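Local coordinates for protein RNA-dependent RNA Polymerase (Bombyx mori cytoplasmic polyhedrosis virus, PDB 6TZ0) that synthesises viral RNA from an RNA template, making plus strands in transcription and complementary minus strands in genome replication, at residues A[1030-1042]-A[1054-1066]. Numbering follows the deposited sequence.
Sequences TVDLLPHAKHTSY and DGWFAFALLGGLD
Leu-1034 N donates to Ala-1060 O, 3.0 Å away. Ala-1060 sits in the last turn of helix 1054-1062, where main-chain carbonyls run short of helical partners, so the loop supplies the amide. CD2 of Leu-1034 rests beside the carbonyl oxygens of Ala-1060 and Leu-1061.

Next along the loop, His-1036 lays its imidazole between two side chains, with Leu-1034 CB over one face and Phe-1059 CZ over the opposite one, both offset toward the rim. The two aromatic planes are inclined at 44° with centroids 4.5 Å apart, an oblique meeting. Gly-1063 CA lies at the imidazole edge, just past the end of the helix, where the chain turns with positive phi. Beside these, Ala-1037 CB packs on Ala-1060 CB at 3.7 Å, and the small methyls let the backbones come close.

Trp-1056, its CG anti to the backbone N (chi1 178°), reaches the loop with its indole edge. NE1 gives a weak, bent hydrogen bond to Thr-1040 OG1 (3.0 Å, 124°), while CZ2 lies near Ala-1037 O. Thr-1040 OG1 in turn donates to His-1036 O, which fixes the hydroxyl. At the other end Val-1031 CG2 meets Leu-1061 CD2.

Farther out, His-1036 touches Val-278 of strand 278-285, and Phe-1051 packs edge-to-face with Trp-1056. Away from the known metal- and nucleotide-binding sites, this contact packs the helix against the loop that precedes it, after strand 1029-1030: one well-formed main-chain bond and one weak indole bond probably help fix the register, with largely apolar packing around them.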
loop_
_atom_site.group_PDB
_atom_site.type_symbol
_atom_site.label_atom_id
_atom_site.label_comp_id
_atom_site.label_asym_id
_atom_site.label_seq_id
_atom_site.Cartn_x
_atom_site.Cartn_y
_atom_site.Cartn_z
ATOM N N THR A 1030 50.709 12.086 -16.657
ATOM C CA THR A 1030 49.278 12.336 -16.731
ATOM C C THR A 1030 48.584 11.112 -17.306
ATOM O O THR A 1030 49.003 10.584 -18.338
ATOM C CB THR A 1030 48.974 13.562 -17.589
ATOM O OG1 THR A 1030 49.419 13.330 -18.928
ATOM C CG2 THR A 1030 49.678 14.780 -17.042
ATOM N N VAL A 1031 47.539 10.648 -16.623
ATOM C CA VAL A 1031 46.784 9.514 -17.132
ATOM C C VAL A 1031 45.935 9.950 -18.320
ATOM O O VAL A 1031 45.610 11.129 -18.500
ATOM C CB VAL A 1031 45.913 8.890 -16.031
ATOM C CG1 VAL A 1031 46.775 8.357 -14.918
ATOM C CG2 VAL A 1031 44.930 9.900 -15.496
ATOM N N ASP A 1032 45.585 8.980 -19.153
ATOM C CA ASP A 1032 44.659 9.246 -20.238
ATOM C C ASP A 1032 43.219 9.171 -19.748
ATOM O O ASP A 1032 42.877 8.402 -18.847
ATOM C CB ASP A 1032 44.882 8.275 -21.397
ATOM C CG ASP A 1032 44.897 6.829 -20.958
ATOM O OD1 ASP A 1032 44.918 6.563 -19.738
ATOM O OD2 ASP A 1032 44.876 5.946 -21.838
ATOM N N LEU A 1033 42.379 9.992 -20.349
ATOM C CA LEU A 1033 40.969 10.023 -20.015
ATOM C C LEU A 1033 40.234 8.983 -20.851
ATOM O O LEU A 1033 40.733 8.519 -21.878
ATOM C CB LEU A 1033 40.399 11.424 -20.252
ATOM C CG LEU A 1033 40.576 12.548 -19.218
ATOM C CD1 LEU A 1033 41.999 13.024 -19.064
ATOM C CD2 LEU A 1033 39.713 13.729 -19.607
ATOM N N LEU A 1034 39.053 8.589 -20.382
ATOM C CA LEU A 1034 38.197 7.715 -21.166
ATOM C C LEU A 1034 37.733 8.442 -22.427
ATOM O O LEU A 1034 37.638 9.669 -22.439
ATOM C CB LEU A 1034 36.982 7.265 -20.355
ATOM C CG LEU A 1034 37.004 5.982 -19.515
ATOM C CD1 LEU A 1034 37.265 4.785 -20.394
ATOM C CD2 LEU A 1034 37.997 6.019 -18.411
ATOM N N PRO A 1035 37.460 7.711 -23.514
ATOM C CA PRO A 1035 36.966 8.378 -24.727
ATOM C C PRO A 1035 35.581 8.990 -24.592
ATOM O O PRO A 1035 35.252 9.881 -25.382
ATOM C CB PRO A 1035 36.994 7.262 -25.777
ATOM C CG PRO A 1035 37.012 5.996 -25.002
ATOM C CD PRO A 1035 37.789 6.300 -23.769
ATOM N N HIS A 1036 34.776 8.587 -23.608
ATOM C CA HIS A 1036 33.513 9.277 -23.379
ATOM C C HIS A 1036 33.661 10.564 -22.584
ATOM O O HIS A 1036 32.647 11.184 -22.261
ATOM C CB HIS A 1036 32.493 8.373 -22.679
ATOM C CG HIS A 1036 32.972 7.777 -21.394
ATOM N ND1 HIS A 1036 33.117 8.510 -20.238
ATOM C CD2 HIS A 1036 33.256 6.498 -21.062
ATOM C CE1 HIS A 1036 33.527 7.721 -19.265
ATOM N NE2 HIS A 1036 33.607 6.491 -19.735
ATOM N N ALA A 1037 34.885 10.976 -22.250
ATOM C CA ALA A 1037 35.075 12.284 -21.640
ATOM C C ALA A 1037 34.782 13.403 -22.622
ATOM O O ALA A 1037 34.372 14.492 -22.215
ATOM C CB ALA A 1037 36.496 12.422 -21.111
ATOM N N LYS A 1038 34.986 13.157 -23.911
ATOM C CA LYS A 1038 34.669 14.158 -24.909
ATOM C C LYS A 1038 33.195 14.132 -25.279
ATOM O O LYS A 1038 32.655 15.158 -25.703
ATOM C CB LYS A 1038 35.555 13.943 -26.138
ATOM C CG LYS A 1038 35.706 15.145 -27.052
ATOM C CD LYS A 1038 34.793 15.098 -28.247
ATOM C CE LYS A 1038 35.130 16.222 -29.204
ATOM N NZ LYS A 1038 34.865 17.554 -28.598
ATOM N N HIS A 1039 32.526 12.996 -25.096
ATOM C CA HIS A 1039 31.126 12.906 -25.474
ATOM C C HIS A 1039 30.201 13.493 -24.423
ATOM O O HIS A 1039 29.042 13.778 -24.732
ATOM C CB HIS A 1039 30.732 11.454 -25.745
ATOM C CG HIS A 1039 31.597 10.773 -26.756
ATOM N ND1 HIS A 1039 31.766 11.258 -28.033
ATOM C CD2 HIS A 1039 32.285 9.608 -26.703
ATOM C CE1 HIS A 1039 32.564 10.452 -28.706
ATOM N NE2 HIS A 1039 32.890 9.440 -27.923
ATOM N N THR A 1040 30.687 13.686 -23.199
ATOM C CA THR A 1040 29.902 14.267 -22.121
ATOM C C THR A 1040 30.282 15.709 -21.825
ATOM O O THR A 1040 29.703 16.314 -20.922
ATOM C CB THR A 1040 30.055 13.430 -20.851
ATOM O OG1 THR A 1040 31.423 13.444 -20.434
ATOM C CG2 THR A 1040 29.636 12.005 -21.107
ATOM N N SER A 1041 31.238 16.274 -22.561
ATOM C CA SER A 1041 31.604 17.671 -22.386
ATOM C C SER A 1041 30.579 18.621 -22.987
ATOM O O SER A 1041 30.589 19.813 -22.667
ATOM C CB SER A 1041 32.974 17.925 -23.002
ATOM O OG SER A 1041 32.937 17.710 -24.397
ATOM N N TYR A 1042 29.714 18.122 -23.855
ATOM C CA TYR A 1042 28.569 18.860 -24.358
ATOM C C TYR A 1042 27.339 18.312 -23.656
ATOM O O TYR A 1042 27.126 17.092 -23.675
ATOM C CB TYR A 1042 28.408 18.655 -25.863
ATOM C CG TYR A 1042 29.617 18.968 -26.707
ATOM C CD1 TYR A 1042 29.904 20.267 -27.094
ATOM C CD2 TYR A 1042 30.463 17.950 -27.135
ATOM C CE1 TYR A 1042 31.002 20.547 -27.877
ATOM C CE2 TYR A 1042 31.564 18.219 -27.915
ATOM C CZ TYR A 1042 31.828 19.519 -28.281
ATOM O OH TYR A 1042 32.928 19.792 -29.059
ATOM N N ASP A 1054 33.843 17.627 -10.570
ATOM C CA ASP A 1054 34.454 16.422 -10.022
ATOM C C ASP A 1054 33.681 15.160 -10.371
ATOM O O ASP A 1054 34.283 14.092 -10.490
ATOM C CB ASP A 1054 34.597 16.552 -8.507
ATOM C CG ASP A 1054 35.676 17.538 -8.110
ATOM O OD1 ASP A 1054 36.671 17.662 -8.853
ATOM O OD2 ASP A 1054 35.526 18.201 -7.067
ATOM N N GLY A 1055 32.361 15.251 -10.535
ATOM C CA GLY A 1055 31.606 14.091 -10.979
ATOM C C GLY A 1055 31.901 13.740 -12.425
ATOM O O GLY A 1055 32.056 12.563 -12.771
ATOM N N TRP A 1056 32.008 14.764 -13.277
ATOM C CA TRP A 1056 32.441 14.586 -14.660
ATOM C C TRP A 1056 33.825 13.965 -14.740
ATOM O O TRP A 1056 34.056 13.047 -15.532
ATOM C CB TRP A 1056 32.460 15.933 -15.368
ATOM C CG TRP A 1056 32.930 15.869 -16.772
ATOM C CD1 TRP A 1056 32.224 15.453 -17.853
ATOM C CD2 TRP A 1056 34.247 16.163 -17.241
ATOM N NE1 TRP A 1056 33.006 15.508 -18.977
ATOM C CE2 TRP A 1056 34.257 15.933 -18.625
ATOM C CE3 TRP A 1056 35.419 16.607 -16.622
ATOM C CZ2 TRP A 1056 35.387 16.137 -19.404
ATOM C CZ3 TRP A 1056 36.540 16.807 -17.397
ATOM C CH2 TRP A 1056 36.517 16.573 -18.772
ATOM N N PHE A 1057 34.759 14.446 -13.922
ATOM C CA PHE A 1057 36.131 13.970 -14.008
ATOM C C PHE A 1057 36.268 12.581 -13.405
ATOM O O PHE A 1057 37.082 11.780 -13.872
ATOM C CB PHE A 1057 37.056 14.966 -13.318
ATOM C CG PHE A 1057 38.502 14.792 -13.651
ATOM C CD1 PHE A 1057 38.972 15.140 -14.902
ATOM C CD2 PHE A 1057 39.398 14.334 -12.706
ATOM C CE1 PHE A 1057 40.302 14.998 -15.217
ATOM C CE2 PHE A 1057 40.732 14.200 -13.014
ATOM C CZ PHE A 1057 41.182 14.527 -14.274
ATOM N N ALA A 1058 35.446 12.262 -12.404
ATOM C CA ALA A 1058 35.413 10.907 -11.872
ATOM C C ALA A 1058 34.846 9.930 -12.889
ATOM O O ALA A 1058 35.297 8.784 -12.971
ATOM C CB ALA A 1058 34.593 10.865 -10.585
ATOM N N PHE A 1059 33.854 10.365 -13.670
ATOM C CA PHE A 1059 33.344 9.524 -14.748
ATOM C C PHE A 1059 34.387 9.360 -15.843
ATOM O O PHE A 1059 34.551 8.268 -16.396
ATOM C CB PHE A 1059 32.058 10.135 -15.293
ATOM C CG PHE A 1059 31.267 9.236 -16.200
ATOM C CD1 PHE A 1059 30.580 8.150 -15.688
ATOM C CD2 PHE A 1059 31.150 9.515 -17.550
ATOM C CE1 PHE A 1059 29.829 7.341 -16.511
ATOM C CE2 PHE A 1059 30.396 8.706 -18.375
ATOM C CZ PHE A 1059 29.742 7.617 -17.856
ATOM N N ALA A 1060 35.131 10.428 -16.134
ATOM C CA ALA A 1060 36.191 10.394 -17.131
ATOM C C ALA A 1060 37.397 9.577 -16.690
ATOM O O ALA A 1060 38.206 9.196 -17.538
ATOM C CB ALA A 1060 36.634 11.818 -17.453
ATOM N N LEU A 1061 37.567 9.343 -15.393
ATOM C CA LEU A 1061 38.668 8.514 -14.920
ATOM C C LEU A 1061 38.271 7.064 -14.692
ATOM O O LEU A 1061 38.959 6.158 -15.166
ATOM C CB LEU A 1061 39.260 9.078 -13.628
ATOM C CG LEU A 1061 40.078 10.360 -13.657
ATOM C CD1 LEU A 1061 40.461 10.701 -12.245
ATOM C CD2 LEU A 1061 41.303 10.191 -14.513
ATOM N N LEU A 1062 37.183 6.820 -13.963
ATOM C CA LEU A 1062 36.835 5.462 -13.564
ATOM C C LEU A 1062 35.910 4.773 -14.550
ATOM O O LEU A 1062 35.900 3.540 -14.618
ATOM C CB LEU A 1062 36.165 5.445 -12.187
ATOM C CG LEU A 1062 36.998 5.503 -10.907
ATOM C CD1 LEU A 1062 38.080 4.439 -10.905
ATOM C CD2 LEU A 1062 37.567 6.873 -10.644
ATOM N N GLY A 1063 35.119 5.532 -15.295
ATOM C CA GLY A 1063 34.198 4.968 -16.258
ATOM C C GLY A 1063 32.823 4.741 -15.668
ATOM O O GLY A 1063 32.513 5.120 -14.537
ATOM N N GLY A 1064 31.991 4.091 -16.467
ATOM C CA GLY A 1064 30.618 3.845 -16.091
ATOM C C GLY A 1064 30.403 2.495 -15.450
ATOM O O GLY A 1064 31.319 1.701 -15.272
ATOM N N LEU A 1065 29.148 2.239 -15.116
ATOM C CA LEU A 1065 28.769 1.031 -14.404
ATOM C C LEU A 1065 28.323 -0.045 -15.385
ATOM O O LEU A 1065 27.707 0.249 -16.412
ATOM C CB LEU A 1065 27.667 1.352 -13.390
ATOM C CG LEU A 1065 26.188 1.572 -13.741
ATOM C CD1 LEU A 1065 25.418 1.723 -12.461
ATOM C CD2 LEU A 1065 25.914 2.765 -14.644
ATOM N N ASP A 1066 28.659 -1.296 -15.075
ATOM C CA ASP A 1066 28.353 -2.414 -15.956
ATOM C C ASP A 1066 27.939 -3.620 -15.129
ATOM O O ASP A 1066 28.499 -3.865 -14.058
ATOM C CB ASP A 1066 29.552 -2.778 -16.834
ATOM C CG ASP A 1066 29.196 -3.778 -17.916
ATOM O OD1 ASP A 1066 28.563 -3.370 -18.909
ATOM O OD2 ASP A 1066 29.535 -4.969 -17.773
#